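Side-chain contacts in alanine dehydrogenase (Archaeoglobus fulgidus, PDB 1OMO), which catalyses the reversible NAD-dependent oxidative deamination of L-alanine to pyruvate and ammonium, working as a homodimer: residues A101-S106 against A137-E142; K118-K123 against G210-A215; A143-F148 against E171-S176. All coordinates share one frame; numbering follows the deposited sequence.

Contact 1: A101-S106 against A137-E142; sequences ATYTTS and AYFQLE
Phe139 reaches across from helix 135-147 to meet Ser106 and Tyr103 at the start of helix 102-120. Helix 135-147 follows strand 127-131 in the Rossmann-fold NAD domain, and Ala137 fits the last position of a GxGxxA-type pattern. Helix 102-120 starts just after strand 95-100 of the other, mixed sheet. The contact probably lies near the junction of the two domains, and the side chain of Ser106 is about 5 Å from the bound NAD, nearest atoms.

The tight part is one face of the Phe139 ring. Ser106 CB sits over it as a CH-pi contact, 3.8 Å from the ring centroid and 20° off the ring normal. Ser106 CB is displaced toward the rim, 3.5 Å from Phe139 CE1. The backbone also takes part: Ser106 O is 3.7 Å from Phe139 CB. The Phe139 ring is swung opposite its own carbonyl carbon (chi1 -73°), which carries it out from its helix to this place.

The Tyr103 side is looser. Here the rings form an offset edge-to-face pair, with the edge of Phe139 turned to the face of Tyr103. The Tyr103 and Phe139 centroids are 5.9 Å apart and the planes lie at 71°. All three residues keep some exposure to solvent. The closest approach of the two rings is from Tyr103 CE2, near the Phe139 plane, to Phe139 CZ at 3.9 Å.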
ATOM      1  N   ALA A 101      -5.033  -6.620  12.059  1.00 16.29           N
ATOM      2  CA  ALA A 101      -6.146  -5.730  11.774  1.00 17.64           C
ATOM      3  C   ALA A 101      -7.325  -6.624  11.332  1.00 16.88           C
ATOM      4  O   ALA A 101      -8.313  -6.128  10.775  1.00 17.62           O
ATOM      5  CB  ALA A 101      -5.777  -4.726  10.671  1.00 11.49           C
ATOM      6  N   THR A 102      -7.232  -7.934  11.593  1.00 17.97           N
ATOM      7  CA  THR A 102      -8.303  -8.834  11.151  1.00 18.39           C
ATOM      8  C   THR A 102      -9.529  -8.550  11.984  1.00 18.50           C
ATOM      9  O   THR A 102     -10.599  -8.275  11.472  1.00 19.25           O
ATOM     10  CB  THR A 102      -7.921 -10.335  11.270  1.00 19.23           C
ATOM     11  OG1 THR A 102      -6.782 -10.613  10.445  1.00 19.53           O
ATOM     12  CG2 THR A 102      -9.100 -11.235  10.786  1.00 19.95           C
ATOM     13  N   TYR A 103      -9.354  -8.574  13.287  1.00 17.61           N
ATOM     14  CA  TYR A 103     -10.460  -8.299  14.160  1.00 17.66           C
ATOM     15  C   TYR A 103     -10.957  -6.866  14.078  1.00 17.20           C
ATOM     16  O   TYR A 103     -12.164  -6.638  14.064  1.00 16.36           O
ATOM     17  CB  TYR A 103     -10.054  -8.624  15.586  1.00 17.62           C
ATOM     18  CG  TYR A 103     -11.051  -8.216  16.643  1.00 19.97           C
ATOM     19  CD1 TYR A 103     -10.830  -7.089  17.435  1.00 19.84           C
ATOM     20  CD2 TYR A 103     -12.181  -8.999  16.909  1.00 18.90           C
ATOM     21  CE1 TYR A 103     -11.701  -6.757  18.469  1.00 18.13           C
ATOM     22  CE2 TYR A 103     -13.042  -8.672  17.927  1.00 18.62           C
ATOM     23  CZ  TYR A 103     -12.794  -7.550  18.700  1.00 17.74           C
ATOM     24  OH  TYR A 103     -13.666  -7.207  19.699  1.00 20.26           O
ATOM     25  N   THR A 104     -10.049  -5.890  14.015  1.00 15.83           N
ATOM     26  CA  THR A 104     -10.496  -4.512  13.999  1.00 14.80           C
ATOM     27  C   THR A 104     -11.157  -4.130  12.709  1.00 15.76           C
ATOM     28  O   THR A 104     -11.819  -3.109  12.645  1.00 17.76           O
ATOM     29  CB  THR A 104      -9.354  -3.477  14.323  1.00 14.31           C
ATOM     30  OG1 THR A 104      -8.222  -3.681  13.462  1.00 12.67           O
ATOM     31  CG2 THR A 104      -8.937  -3.584  15.811  1.00 12.08           C
ATOM     32  N   THR A 105     -10.963  -4.922  11.661  1.00 17.62           N
ATOM     33  CA  THR A 105     -11.626  -4.612  10.389  1.00 16.31           C
ATOM     34  C   THR A 105     -13.131  -4.906  10.598  1.00 15.68           C
ATOM     35  O   THR A 105     -13.995  -4.120  10.189  1.00 13.72           O
ATOM     36  CB  THR A 105     -11.050  -5.476   9.225  1.00 17.99           C
ATOM     37  OG1 THR A 105      -9.713  -5.048   8.940  1.00 17.24           O
ATOM     38  CG2 THR A 105     -11.911  -5.377   7.978  1.00 15.00           C
ATOM     39  N   SER A 106     -13.440  -6.014  11.273  1.00 15.17           N
ATOM     40  CA  SER A 106     -14.847  -6.381  11.539  1.00 15.46           C
ATOM     41  C   SER A 106     -15.451  -5.377  12.524  1.00 16.00           C
ATOM     42  O   SER A 106     -16.571  -4.879  12.328  1.00 16.22           O
ATOM     43  CB  SER A 106     -14.949  -7.796  12.141  1.00 12.98           C
ATOM     44  OG  SER A 106     -14.850  -8.774  11.127  1.00 15.31           O
ATOM     45  N   ALA A 137     -22.647  -9.614  10.887  1.00 18.38           N
ATOM     46  CA  ALA A 137     -23.959  -9.335  11.463  1.00 18.35           C
ATOM     47  C   ALA A 137     -23.841  -9.118  12.967  1.00 19.31           C
ATOM     48  O   ALA A 137     -24.472  -8.205  13.505  1.00 16.41           O
ATOM     49  CB  ALA A 137     -24.954 -10.470  11.184  1.00 18.56           C
ATOM     50  N   TYR A 138     -23.044  -9.955  13.638  1.00 17.84           N
ATOM     51  CA  TYR A 138     -22.860  -9.810  15.076  1.00 18.52           C
ATOM     52  C   TYR A 138     -22.278  -8.429  15.399  1.00 19.48           C
ATOM     53  O   TYR A 138     -22.774  -7.742  16.301  1.00 19.83           O
ATOM     54  CB  TYR A 138     -21.944 -10.903  15.640  1.00 16.79           C
ATOM     55  CG  TYR A 138     -22.556 -12.298  15.616  1.00 20.10           C
ATOM     56  CD1 TYR A 138     -22.516 -13.089  14.455  1.00 20.69           C
ATOM     57  CD2 TYR A 138     -23.196 -12.830  16.756  1.00 19.88           C
ATOM     58  CE1 TYR A 138     -23.091 -14.377  14.430  1.00 19.03           C
ATOM     59  CE2 TYR A 138     -23.761 -14.084  16.742  1.00 18.55           C
ATOM     60  CZ  TYR A 138     -23.706 -14.861  15.581  1.00 21.90           C
ATOM     61  OH  TYR A 138     -24.261 -16.124  15.590  1.00 18.48           O
ATOM     62  N   PHE A 139     -21.258  -8.000  14.658  1.00 18.43           N
ATOM     63  CA  PHE A 139     -20.680  -6.692  14.937  1.00 19.49           C
ATOM     64  C   PHE A 139     -21.655  -5.564  14.679  1.00 19.39           C
ATOM     65  O   PHE A 139     -21.647  -4.570  15.379  1.00 17.74           O
ATOM     66  CB  PHE A 139     -19.411  -6.459  14.131  1.00 17.53           C
ATOM     67  CG  PHE A 139     -18.253  -7.261  14.621  1.00 20.81           C
ATOM     68  CD1 PHE A 139     -18.006  -8.540  14.112  1.00 19.56           C
ATOM     69  CD2 PHE A 139     -17.439  -6.764  15.636  1.00 19.89           C
ATOM     70  CE1 PHE A 139     -16.980  -9.306  14.604  1.00 19.74           C
ATOM     71  CE2 PHE A 139     -16.398  -7.522  16.140  1.00 20.37           C
ATOM     72  CZ  PHE A 139     -16.161  -8.806  15.626  1.00 20.79           C
ATOM     73  N   GLN A 140     -22.500  -5.720  13.676  1.00 19.58           N
ATOM     74  CA  GLN A 140     -23.468  -4.684  13.384  1.00 20.33           C
ATOM     75  C   GLN A 140     -24.455  -4.627  14.575  1.00 21.26           C
ATOM     76  O   GLN A 140     -24.760  -3.548  15.089  1.00 21.58           O
ATOM     77  CB  GLN A 140     -24.181  -5.034  12.092  1.00 20.19           C
ATOM     78  CG  GLN A 140     -24.782  -3.882  11.390  1.00 24.96           C
ATOM     79  CD  GLN A 140     -23.780  -3.046  10.588  1.00 23.76           C
ATOM     80  OE1 GLN A 140     -24.090  -1.922  10.222  1.00 24.54           O
ATOM     81  NE2 GLN A 140     -22.599  -3.589  10.307  1.00 22.34           N
ATOM     82  N   LEU A 141     -24.931  -5.798  15.006  1.00 19.12           N
ATOM     83  CA  LEU A 141     -25.869  -5.925  16.114  1.00 19.18           C
ATOM     84  C   LEU A 141     -25.323  -5.242  17.362  1.00 20.84           C
ATOM     85  O   LEU A 141     -26.031  -4.481  17.995  1.00 20.91           O
ATOM     86  CB  LEU A 141     -26.119  -7.409  16.403  1.00 21.10           C
ATOM     87  CG  LEU A 141     -27.123  -7.947  17.441  1.00 22.49           C
ATOM     88  CD1 LEU A 141     -26.501  -7.909  18.782  1.00 24.61           C
ATOM     89  CD2 LEU A 141     -28.428  -7.163  17.431  1.00 18.94           C
ATOM     90  N   GLU A 142     -24.062  -5.510  17.694  1.00 19.36           N
ATOM     91  CA  GLU A 142     -23.437  -4.925  18.864  1.00 19.45           C
ATOM     92  C   GLU A 142     -23.277  -3.404  18.767  1.00 19.01           C
ATOM     93  O   GLU A 142     -23.441  -2.713  19.754  1.00 17.98           O
ATOM     94  CB  GLU A 142     -22.072  -5.570  19.139  1.00 18.48           C
ATOM     95  CG  GLU A 142     -22.137  -7.010  19.575  1.00 21.92           C
ATOM     96  CD  GLU A 142     -22.729  -7.209  20.973  1.00 25.45           C
ATOM     97  OE1 GLU A 142     -23.038  -8.374  21.326  1.00 24.49           O
ATOM     98  OE2 GLU A 142     -22.874  -6.219  21.723  1.00 24.59           O
TER

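Contact 2: K118-K123 against G210-A215; sequences KYLARK and GTHINA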
ATOM      1  N   LYS A 118     -27.367   5.629  13.592  1.00 19.82           N
ATOM      2  CA  LYS A 118     -27.598   6.703  14.551  1.00 22.02           C
ATOM      3  C   LYS A 118     -27.989   8.012  13.859  1.00 22.71           C
ATOM      4  O   LYS A 118     -28.858   8.743  14.337  1.00 21.37           O
ATOM      5  CB  LYS A 118     -26.356   6.977  15.399  1.00 22.80           C
ATOM      6  CG  LYS A 118     -26.525   8.277  16.224  1.00 25.92           C
ATOM      7  CD  LYS A 118     -25.492   8.481  17.349  1.00 27.39           C
ATOM      8  CE  LYS A 118     -24.260   9.221  16.845  1.00 28.17           C
ATOM      9  NZ  LYS A 118     -23.280   9.512  17.946  1.00 30.87           N
ATOM     10  N   TYR A 119     -27.351   8.299  12.721  1.00 22.82           N
ATOM     11  CA  TYR A 119     -27.607   9.533  11.988  1.00 22.64           C
ATOM     12  C   TYR A 119     -28.702   9.444  10.952  1.00 23.82           C
ATOM     13  O   TYR A 119     -29.311  10.446  10.604  1.00 24.92           O
ATOM     14  CB  TYR A 119     -26.330   9.987  11.268  1.00 22.89           C
ATOM     15  CG  TYR A 119     -25.328  10.666  12.175  1.00 24.15           C
ATOM     16  CD1 TYR A 119     -25.404  12.032  12.416  1.00 25.30           C
ATOM     17  CD2 TYR A 119     -24.336   9.939  12.818  1.00 22.86           C
ATOM     18  CE1 TYR A 119     -24.512  12.670  13.277  1.00 25.87           C
ATOM     19  CE2 TYR A 119     -23.443  10.556  13.690  1.00 24.11           C
ATOM     20  CZ  TYR A 119     -23.538  11.931  13.915  1.00 27.32           C
ATOM     21  OH  TYR A 119     -22.675  12.574  14.781  1.00 27.30           O
ATOM     22  N   LEU A 120     -28.960   8.248  10.455  1.00 23.31           N
ATOM     23  CA  LEU A 120     -29.914   8.106   9.383  1.00 22.57           C
ATOM     24  C   LEU A 120     -31.252   7.427   9.660  1.00 21.58           C
ATOM     25  O   LEU A 120     -32.224   7.713   8.980  1.00 21.71           O
ATOM     26  CB  LEU A 120     -29.211   7.393   8.230  1.00 21.05           C
ATOM     27  CG  LEU A 120     -28.506   8.139   7.110  1.00 21.25           C
ATOM     28  CD1 LEU A 120     -28.320   9.587   7.398  1.00 17.80           C
ATOM     29  CD2 LEU A 120     -27.187   7.417   6.855  1.00 21.76           C
ATOM     30  N   ALA A 121     -31.303   6.537  10.644  1.00 21.63           N
ATOM     31  CA  ALA A 121     -32.531   5.803  10.948  1.00 20.71           C
ATOM     32  C   ALA A 121     -33.493   6.578  11.833  1.00 21.84           C
ATOM     33  O   ALA A 121     -33.068   7.426  12.616  1.00 22.13           O
ATOM     34  CB  ALA A 121     -32.193   4.479  11.612  1.00 20.31           C
ATOM     35  N   ARG A 122     -34.786   6.276  11.717  1.00 22.26           N
ATOM     36  CA  ARG A 122     -35.803   6.948  12.530  1.00 23.65           C
ATOM     37  C   ARG A 122     -35.456   6.792  13.991  1.00 24.02           C
ATOM     38  O   ARG A 122     -35.148   5.688  14.452  1.00 24.05           O
ATOM     39  CB  ARG A 122     -37.165   6.340  12.289  1.00 22.98           C
ATOM     40  CG  ARG A 122     -37.743   6.645  10.955  1.00 24.62           C
ATOM     41  CD  ARG A 122     -39.132   6.076  10.883  1.00 28.51           C
ATOM     42  NE  ARG A 122     -39.160   4.699  10.395  1.00 27.45           N
ATOM     43  CZ  ARG A 122     -39.544   3.668  11.120  1.00 26.68           C
ATOM     44  NH1 ARG A 122     -39.919   3.860  12.378  1.00 27.22           N
ATOM     45  NH2 ARG A 122     -39.592   2.464  10.576  1.00 23.91           N
ATOM     46  N   LYS A 123     -35.500   7.892  14.723  1.00 25.25           N
ATOM     47  CA  LYS A 123     -35.166   7.847  16.131  1.00 27.71           C
ATOM     48  C   LYS A 123     -35.977   6.815  16.924  1.00 26.84           C
ATOM     49  O   LYS A 123     -35.539   6.371  17.989  1.00 27.42           O
ATOM     50  CB  LYS A 123     -35.287   9.255  16.720  1.00 31.09           C
ATOM     51  CG  LYS A 123     -34.208  10.184  16.165  1.00 33.61           C
ATOM     52  CD  LYS A 123     -34.740  11.576  15.870  1.00 37.04           C
ATOM     53  CE  LYS A 123     -34.848  12.435  17.130  1.00 40.36           C
ATOM     54  NZ  LYS A 123     -33.674  13.357  17.338  1.00 39.08           N
ATOM     55  N   GLY A 210     -39.851   4.413   5.607  1.00 20.04           N
ATOM     56  CA  GLY A 210     -39.159   4.672   6.862  1.00 17.31           C
ATOM     57  C   GLY A 210     -38.033   3.721   7.228  1.00 16.76           C
ATOM     58  O   GLY A 210     -37.401   3.862   8.288  1.00 16.48           O
ATOM     59  N   THR A 211     -37.774   2.743   6.377  1.00 14.38           N
ATOM     60  CA  THR A 211     -36.710   1.804   6.690  1.00 16.15           C
ATOM     61  C   THR A 211     -35.321   2.389   6.436  1.00 15.61           C
ATOM     62  O   THR A 211     -35.094   3.102   5.449  1.00 12.72           O
ATOM     63  CB  THR A 211     -36.813   0.521   5.837  1.00 17.99           C
ATOM     64  OG1 THR A 211     -38.131  -0.035   5.949  1.00 19.26           O
ATOM     65  CG2 THR A 211     -35.770  -0.509   6.309  1.00 17.54           C
ATOM     66  N   HIS A 212     -34.403   2.104   7.356  1.00 16.35           N
ATOM     67  CA  HIS A 212     -33.030   2.501   7.150  1.00 17.32           C
ATOM     68  C   HIS A 212     -32.261   1.216   6.868  1.00 16.96           C
ATOM     69  O   HIS A 212     -32.295   0.300   7.668  1.00 19.06           O
ATOM     70  CB  HIS A 212     -32.390   3.138   8.363  1.00 15.10           C
ATOM     71  CG  HIS A 212     -30.921   3.217   8.219  1.00 16.29           C
ATOM     72  ND1 HIS A 212     -30.321   3.973   7.231  1.00 16.89           N
ATOM     73  CD2 HIS A 212     -29.935   2.471   8.771  1.00 15.34           C
ATOM     74  CE1 HIS A 212     -29.037   3.685   7.177  1.00 15.64           C
ATOM     75  NE2 HIS A 212     -28.778   2.772   8.102  1.00 18.92           N
ATOM     76  N   ILE A 213     -31.547   1.160   5.751  1.00 18.40           N
ATOM     77  CA  ILE A 213     -30.805  -0.037   5.405  1.00 15.95           C
ATOM     78  C   ILE A 213     -29.289   0.139   5.522  1.00 16.67           C
ATOM     79  O   ILE A 213     -28.694   1.041   4.915  1.00 17.20           O
ATOM     80  CB  ILE A 213     -31.099  -0.482   3.958  1.00 16.56           C
ATOM     81  CG1 ILE A 213     -32.595  -0.622   3.733  1.00 16.29           C
ATOM     82  CG2 ILE A 213     -30.426  -1.846   3.663  1.00 15.28           C
ATOM     83  CD1 ILE A 213     -32.933  -0.909   2.278  1.00 17.22           C
ATOM     84  N   ASN A 214     -28.670  -0.698   6.334  1.00 14.06           N
ATOM     85  CA  ASN A 214     -27.231  -0.657   6.410  1.00 15.31           C
ATOM     86  C   ASN A 214     -26.855  -1.704   5.363  1.00 16.01           C
ATOM     87  O   ASN A 214     -27.047  -2.903   5.601  1.00 16.83           O
ATOM     88  CB  ASN A 214     -26.738  -1.083   7.789  1.00 15.35           C
ATOM     89  CG  ASN A 214     -26.451   0.091   8.699  1.00 14.52           C
ATOM     90  OD1 ASN A 214     -26.547   1.250   8.303  1.00 15.78           O
ATOM     91  ND2 ASN A 214     -26.103  -0.209   9.925  1.00 13.21           N
ATOM     92  N   ALA A 215     -26.409  -1.264   4.185  1.00 14.95           N
ATOM     93  CA  ALA A 215     -26.019  -2.207   3.120  1.00 14.26           C
ATOM     94  C   ALA A 215     -24.514  -2.432   3.274  1.00 16.59           C
ATOM     95  O   ALA A 215     -23.711  -1.612   2.803  1.00 15.01           O
ATOM     96  CB  ALA A 215     -26.345  -1.612   1.760  1.00 14.47           C
TER
HETATM   97  O   HOH W   1     -39.833   0.946   8.157  1.00 20.31           O
HETATM   98  O   HOH W   2     -35.633   3.853  10.129  1.00 22.04           O
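Leu120, in the last turn of helix 102-120, packs on His212 at the start of strand 212-215. This strand belongs to the parallel sheet of the Rossmann domain, and the helix end lies against it. Leu120 CB is 3.7 Å from His212 ND1. The two side chains approach at a slant, and Leu120 CD2 comes only to 4.2 Å from His212 CE1.

Ala121 is the first residue to leave the helix. Ala121 CB is 3.5 Å from His212 CB, a close apolar contact at the root of the imidazole. His212 CG is anti to its backbone N (chi1 166°), which keeps the ring beside both Ala121 and Leu120. Strand 190-193 meets Ala121 too, through Val190.

Arg122 brings the polar part. Its chain bends at chi3 (-89°), and Arg122 NE donates to Gly210 O at 2.9 Å. The bond is bent, at 145° at the hydrogen, and the oxygen is tilted from the guanidinium plane. One water accepts from Arg122 N and donates to Gly210 O. A second accepts from Arg122 NH2 and donates to Thr211 OG1. Beyond the two segments, Arg122 NH1 bonds to Asn124 OD1 and NH2 forms a salt bridge with Asp189.

His212 is held at both ring nitrogens. His212 NE2 donates to Asn214 OD1 at 2.7 Å, along the ring plane but from above the plane of the amide, and ND1 is hydrogen-bonded to Thr286 OG1. NE2 thus carries a proton, and the two bonds fix the rotation of the ring. Gly210 O, gripped by the Arg122 side chain and by the water from Arg122 N, fixes the chain leaving the helix to the entry of the strand.

Contact 3: A143-F148 against E171-S176; sequences ALRRVF and EDRGIS
The aliphatic chain of Arg173 packs over the guanidinium of Arg145. Arg173 CD lies over one face of this group, 3.6 Å from Arg145 NH2. Further back along the same chain, Arg173 CB is 3.7 Å from Arg145 NH1. The side chains cross at about a right angle, and their guanidinium planes are 51° apart. Arg145 CG stands between its backbone N and carbonyl carbon (chi1 62°), and the chain is extended from there to NE, which sends the flat group across to Arg173.

The apolar part is smaller. Ile175 CD1 touches Arg145 CD at 3.9 Å, beside the aliphatic length of the arginine.

Charge is the third element. Arg145 NH2 and Arg173 NH2 are 4.4 Å apart. Glu142 lies close to both: it forms a salt bridge with Arg145 NE and a long, weak ion pair with Arg173 NH2. Its negative charge probably offsets part of the like charge. Arg173 also makes a cation-pi contact with Tyr169.

The backbone of 171-176 turns in a Schellman motif that ends helix 160-172. Gly174 is the C-prime residue, and Gly174 N bonds to Glu171 O at 2.6 Å. The contact thus joins the C-terminal part of helix 135-147 to the end of helix 160-172, with Ile175 also resting on Val153 of strand 152-156.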
ATOM      1  N   ALA A 143     -22.923  -2.889  17.599  1.00 19.18           N
ATOM      2  CA  ALA A 143     -22.793  -1.453  17.457  1.00 18.38           C
ATOM      3  C   ALA A 143     -24.176  -0.797  17.604  1.00 20.65           C
ATOM      4  O   ALA A 143     -24.330   0.222  18.309  1.00 21.10           O
ATOM      5  CB  ALA A 143     -22.213  -1.116  16.120  1.00 16.57           C
ATOM      6  N   LEU A 144     -25.169  -1.379  16.931  1.00 17.88           N
ATOM      7  CA  LEU A 144     -26.521  -0.856  16.951  1.00 19.14           C
ATOM      8  C   LEU A 144     -27.154  -0.817  18.341  1.00 20.12           C
ATOM      9  O   LEU A 144     -27.918   0.115  18.664  1.00 20.29           O
ATOM     10  CB  LEU A 144     -27.418  -1.659  15.986  1.00 16.12           C
ATOM     11  CG  LEU A 144     -27.174  -1.508  14.473  1.00 15.58           C
ATOM     12  CD1 LEU A 144     -27.925  -2.591  13.703  1.00 15.20           C
ATOM     13  CD2 LEU A 144     -27.650  -0.113  14.018  1.00 12.74           C
ATOM     14  N   ARG A 145     -26.870  -1.800  19.181  1.00 20.56           N
ATOM     15  CA  ARG A 145     -27.480  -1.707  20.472  1.00 24.60           C
ATOM     16  C   ARG A 145     -26.793  -0.660  21.332  1.00 24.85           C
ATOM     17  O   ARG A 145     -27.232  -0.375  22.424  1.00 25.03           O
ATOM     18  CB  ARG A 145     -27.578  -3.065  21.166  1.00 26.61           C
ATOM     19  CG  ARG A 145     -26.320  -3.759  21.465  1.00 30.00           C
ATOM     20  CD  ARG A 145     -26.691  -5.044  22.160  1.00 30.78           C
ATOM     21  NE  ARG A 145     -25.520  -5.705  22.696  1.00 33.97           N
ATOM     22  CZ  ARG A 145     -25.535  -6.445  23.797  1.00 33.92           C
ATOM     23  NH1 ARG A 145     -26.660  -6.603  24.472  1.00 32.50           N
ATOM     24  NH2 ARG A 145     -24.429  -7.060  24.195  1.00 34.58           N
ATOM     25  N   ARG A 146     -25.723  -0.055  20.843  1.00 25.39           N
ATOM     26  CA  ARG A 146     -25.107   1.009  21.628  1.00 25.99           C
ATOM     27  C   ARG A 146     -25.944   2.242  21.325  1.00 25.19           C
ATOM     28  O   ARG A 146     -25.924   3.200  22.056  1.00 25.51           O
ATOM     29  CB  ARG A 146     -23.660   1.275  21.193  1.00 26.24           C
ATOM     30  CG  ARG A 146     -22.602   0.678  22.103  1.00 28.47           C
ATOM     31  CD  ARG A 146     -22.723  -0.816  22.180  1.00 29.42           C
ATOM     32  NE  ARG A 146     -21.588  -1.406  22.873  1.00 31.26           N
ATOM     33  CZ  ARG A 146     -21.329  -2.711  22.903  1.00 30.84           C
ATOM     34  NH1 ARG A 146     -20.265  -3.163  23.570  1.00 29.65           N
ATOM     35  NH2 ARG A 146     -22.133  -3.560  22.263  1.00 28.85           N
ATOM     36  N   VAL A 147     -26.690   2.216  20.233  1.00 24.51           N
ATOM     37  CA  VAL A 147     -27.454   3.402  19.890  1.00 26.69           C
ATOM     38  C   VAL A 147     -28.970   3.268  19.911  1.00 26.11           C
ATOM     39  O   VAL A 147     -29.685   4.273  19.851  1.00 26.93           O
ATOM     40  CB  VAL A 147     -26.994   3.980  18.499  1.00 27.75           C
ATOM     41  CG1 VAL A 147     -25.577   4.591  18.632  1.00 28.59           C
ATOM     42  CG2 VAL A 147     -26.957   2.889  17.443  1.00 29.01           C
ATOM     43  N   PHE A 148     -29.460   2.038  20.003  1.00 25.89           N
ATOM     44  CA  PHE A 148     -30.906   1.814  20.040  1.00 26.04           C
ATOM     45  C   PHE A 148     -31.255   0.690  20.987  1.00 27.68           C
ATOM     46  O   PHE A 148     -30.502  -0.268  21.160  1.00 28.28           O
ATOM     47  CB  PHE A 148     -31.476   1.398  18.678  1.00 25.37           C
ATOM     48  CG  PHE A 148     -31.424   2.455  17.613  1.00 24.00           C
ATOM     49  CD1 PHE A 148     -30.466   2.381  16.606  1.00 22.96           C
ATOM     50  CD2 PHE A 148     -32.380   3.471  17.561  1.00 23.30           C
ATOM     51  CE1 PHE A 148     -30.457   3.286  15.559  1.00 23.36           C
ATOM     52  CE2 PHE A 148     -32.385   4.383  16.519  1.00 22.05           C
ATOM     53  CZ  PHE A 148     -31.410   4.288  15.502  1.00 21.81           C
ATOM     54  N   GLU A 171     -31.046 -13.667  22.196  1.00 33.94           N
ATOM     55  CA  GLU A 171     -31.785 -14.018  23.391  1.00 36.68           C
ATOM     56  C   GLU A 171     -30.870 -14.019  24.609  1.00 38.06           C
ATOM     57  O   GLU A 171     -31.208 -13.433  25.632  1.00 38.86           O
ATOM     58  CB  GLU A 171     -32.463 -15.378  23.226  1.00 36.92           C
ATOM     59  CG  GLU A 171     -33.981 -15.322  23.385  1.00 39.20           C
ATOM     60  CD  GLU A 171     -34.715 -15.471  22.078  1.00 40.60           C
ATOM     61  OE1 GLU A 171     -34.501 -16.510  21.400  1.00 40.45           O
ATOM     62  OE2 GLU A 171     -35.518 -14.563  21.742  1.00 40.71           O
ATOM     63  N   ASP A 172     -29.700 -14.638  24.492  1.00 38.94           N
ATOM     64  CA  ASP A 172     -28.788 -14.690  25.626  1.00 40.51           C
ATOM     65  C   ASP A 172     -28.632 -13.336  26.283  1.00 40.94           C
ATOM     66  O   ASP A 172     -28.588 -13.254  27.504  1.00 41.78           O
ATOM     67  CB  ASP A 172     -27.417 -15.243  25.218  1.00 41.41           C
ATOM     68  CG  ASP A 172     -27.430 -16.758  25.066  1.00 43.75           C
ATOM     69  OD1 ASP A 172     -26.417 -17.346  24.608  1.00 45.56           O
ATOM     70  OD2 ASP A 172     -28.475 -17.359  25.412  1.00 42.71           O
ATOM     71  N   ARG A 173     -28.549 -12.271  25.495  1.00 40.72           N
ATOM     72  CA  ARG A 173     -28.418 -10.955  26.101  1.00 39.84           C
ATOM     73  C   ARG A 173     -29.747 -10.223  26.182  1.00 38.47           C
ATOM     74  O   ARG A 173     -29.809  -9.002  26.078  1.00 39.81           O
ATOM     75  CB  ARG A 173     -27.348 -10.099  25.393  1.00 39.87           C
ATOM     76  CG  ARG A 173     -27.092 -10.359  23.932  1.00 41.47           C
ATOM     77  CD  ARG A 173     -25.585 -10.412  23.647  1.00 40.14           C
ATOM     78  NE  ARG A 173     -25.085 -11.779  23.723  1.00 40.06           N
ATOM     79  CZ  ARG A 173     -23.806 -12.104  23.673  1.00 38.63           C
ATOM     80  NH1 ARG A 173     -23.440 -13.365  23.747  1.00 39.05           N
ATOM     81  NH2 ARG A 173     -22.902 -11.162  23.555  1.00 39.90           N
ATOM     82  N   GLY A 174     -30.812 -10.999  26.359  1.00 37.56           N
ATOM     83  CA  GLY A 174     -32.149 -10.453  26.505  1.00 34.71           C
ATOM     84  C   GLY A 174     -32.829  -9.787  25.329  1.00 33.71           C
ATOM     85  O   GLY A 174     -33.863  -9.150  25.491  1.00 33.83           O
ATOM     86  N   ILE A 175     -32.280  -9.904  24.134  1.00 31.69           N
ATOM     87  CA  ILE A 175     -32.957  -9.277  23.023  1.00 29.52           C
ATOM     88  C   ILE A 175     -33.923 -10.263  22.366  1.00 28.50           C
ATOM     89  O   ILE A 175     -33.523 -11.345  21.912  1.00 26.76           O
ATOM     90  CB  ILE A 175     -31.966  -8.773  21.986  1.00 30.31           C
ATOM     91  CG1 ILE A 175     -31.149  -7.611  22.555  1.00 30.56           C
ATOM     92  CG2 ILE A 175     -32.720  -8.328  20.745  1.00 31.73           C
ATOM     93  CD1 ILE A 175     -29.838  -7.349  21.811  1.00 28.37           C
ATOM     94  N   SER A 176     -35.201  -9.900  22.336  1.00 25.84           N
ATOM     95  CA  SER A 176     -36.199 -10.755  21.702  1.00 27.15           C
ATOM     96  C   SER A 176     -35.807 -10.975  20.226  1.00 26.31           C
ATOM     97  O   SER A 176     -35.518 -10.022  19.500  1.00 25.40           O
ATOM     98  CB  SER A 176     -37.575 -10.096  21.796  1.00 27.83           C
ATOM     99  OG  SER A 176     -38.256 -10.166  20.550  1.00 32.22           O
TER

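How the contacts relate
From the N terminus, the chain leaves the mixed sheet and enters helix 102-120, whose start belongs to contact 1 and whose end belongs to contact 2. Contact 1 closes a loop of 30 residues at helix 135-147. Contact 3 follows in series. Contact 2 closes last, at strand 212-215; it crosses contact 1 and encloses contact 3. The three also touch. Gln140 OE1 is 2.7 Å from Asn214 ND2, joining contacts 1 and 2. Glu142 and Arg173 join contacts 1 and 3, and Phe148 packs on Ala121, joining contacts 2 and 3. Contacts 1 and 2 tie the two ends of helix 102-120 to helix 135-147 and to the parallel sheet; contact 3 joins helices 135-147 and 160-172.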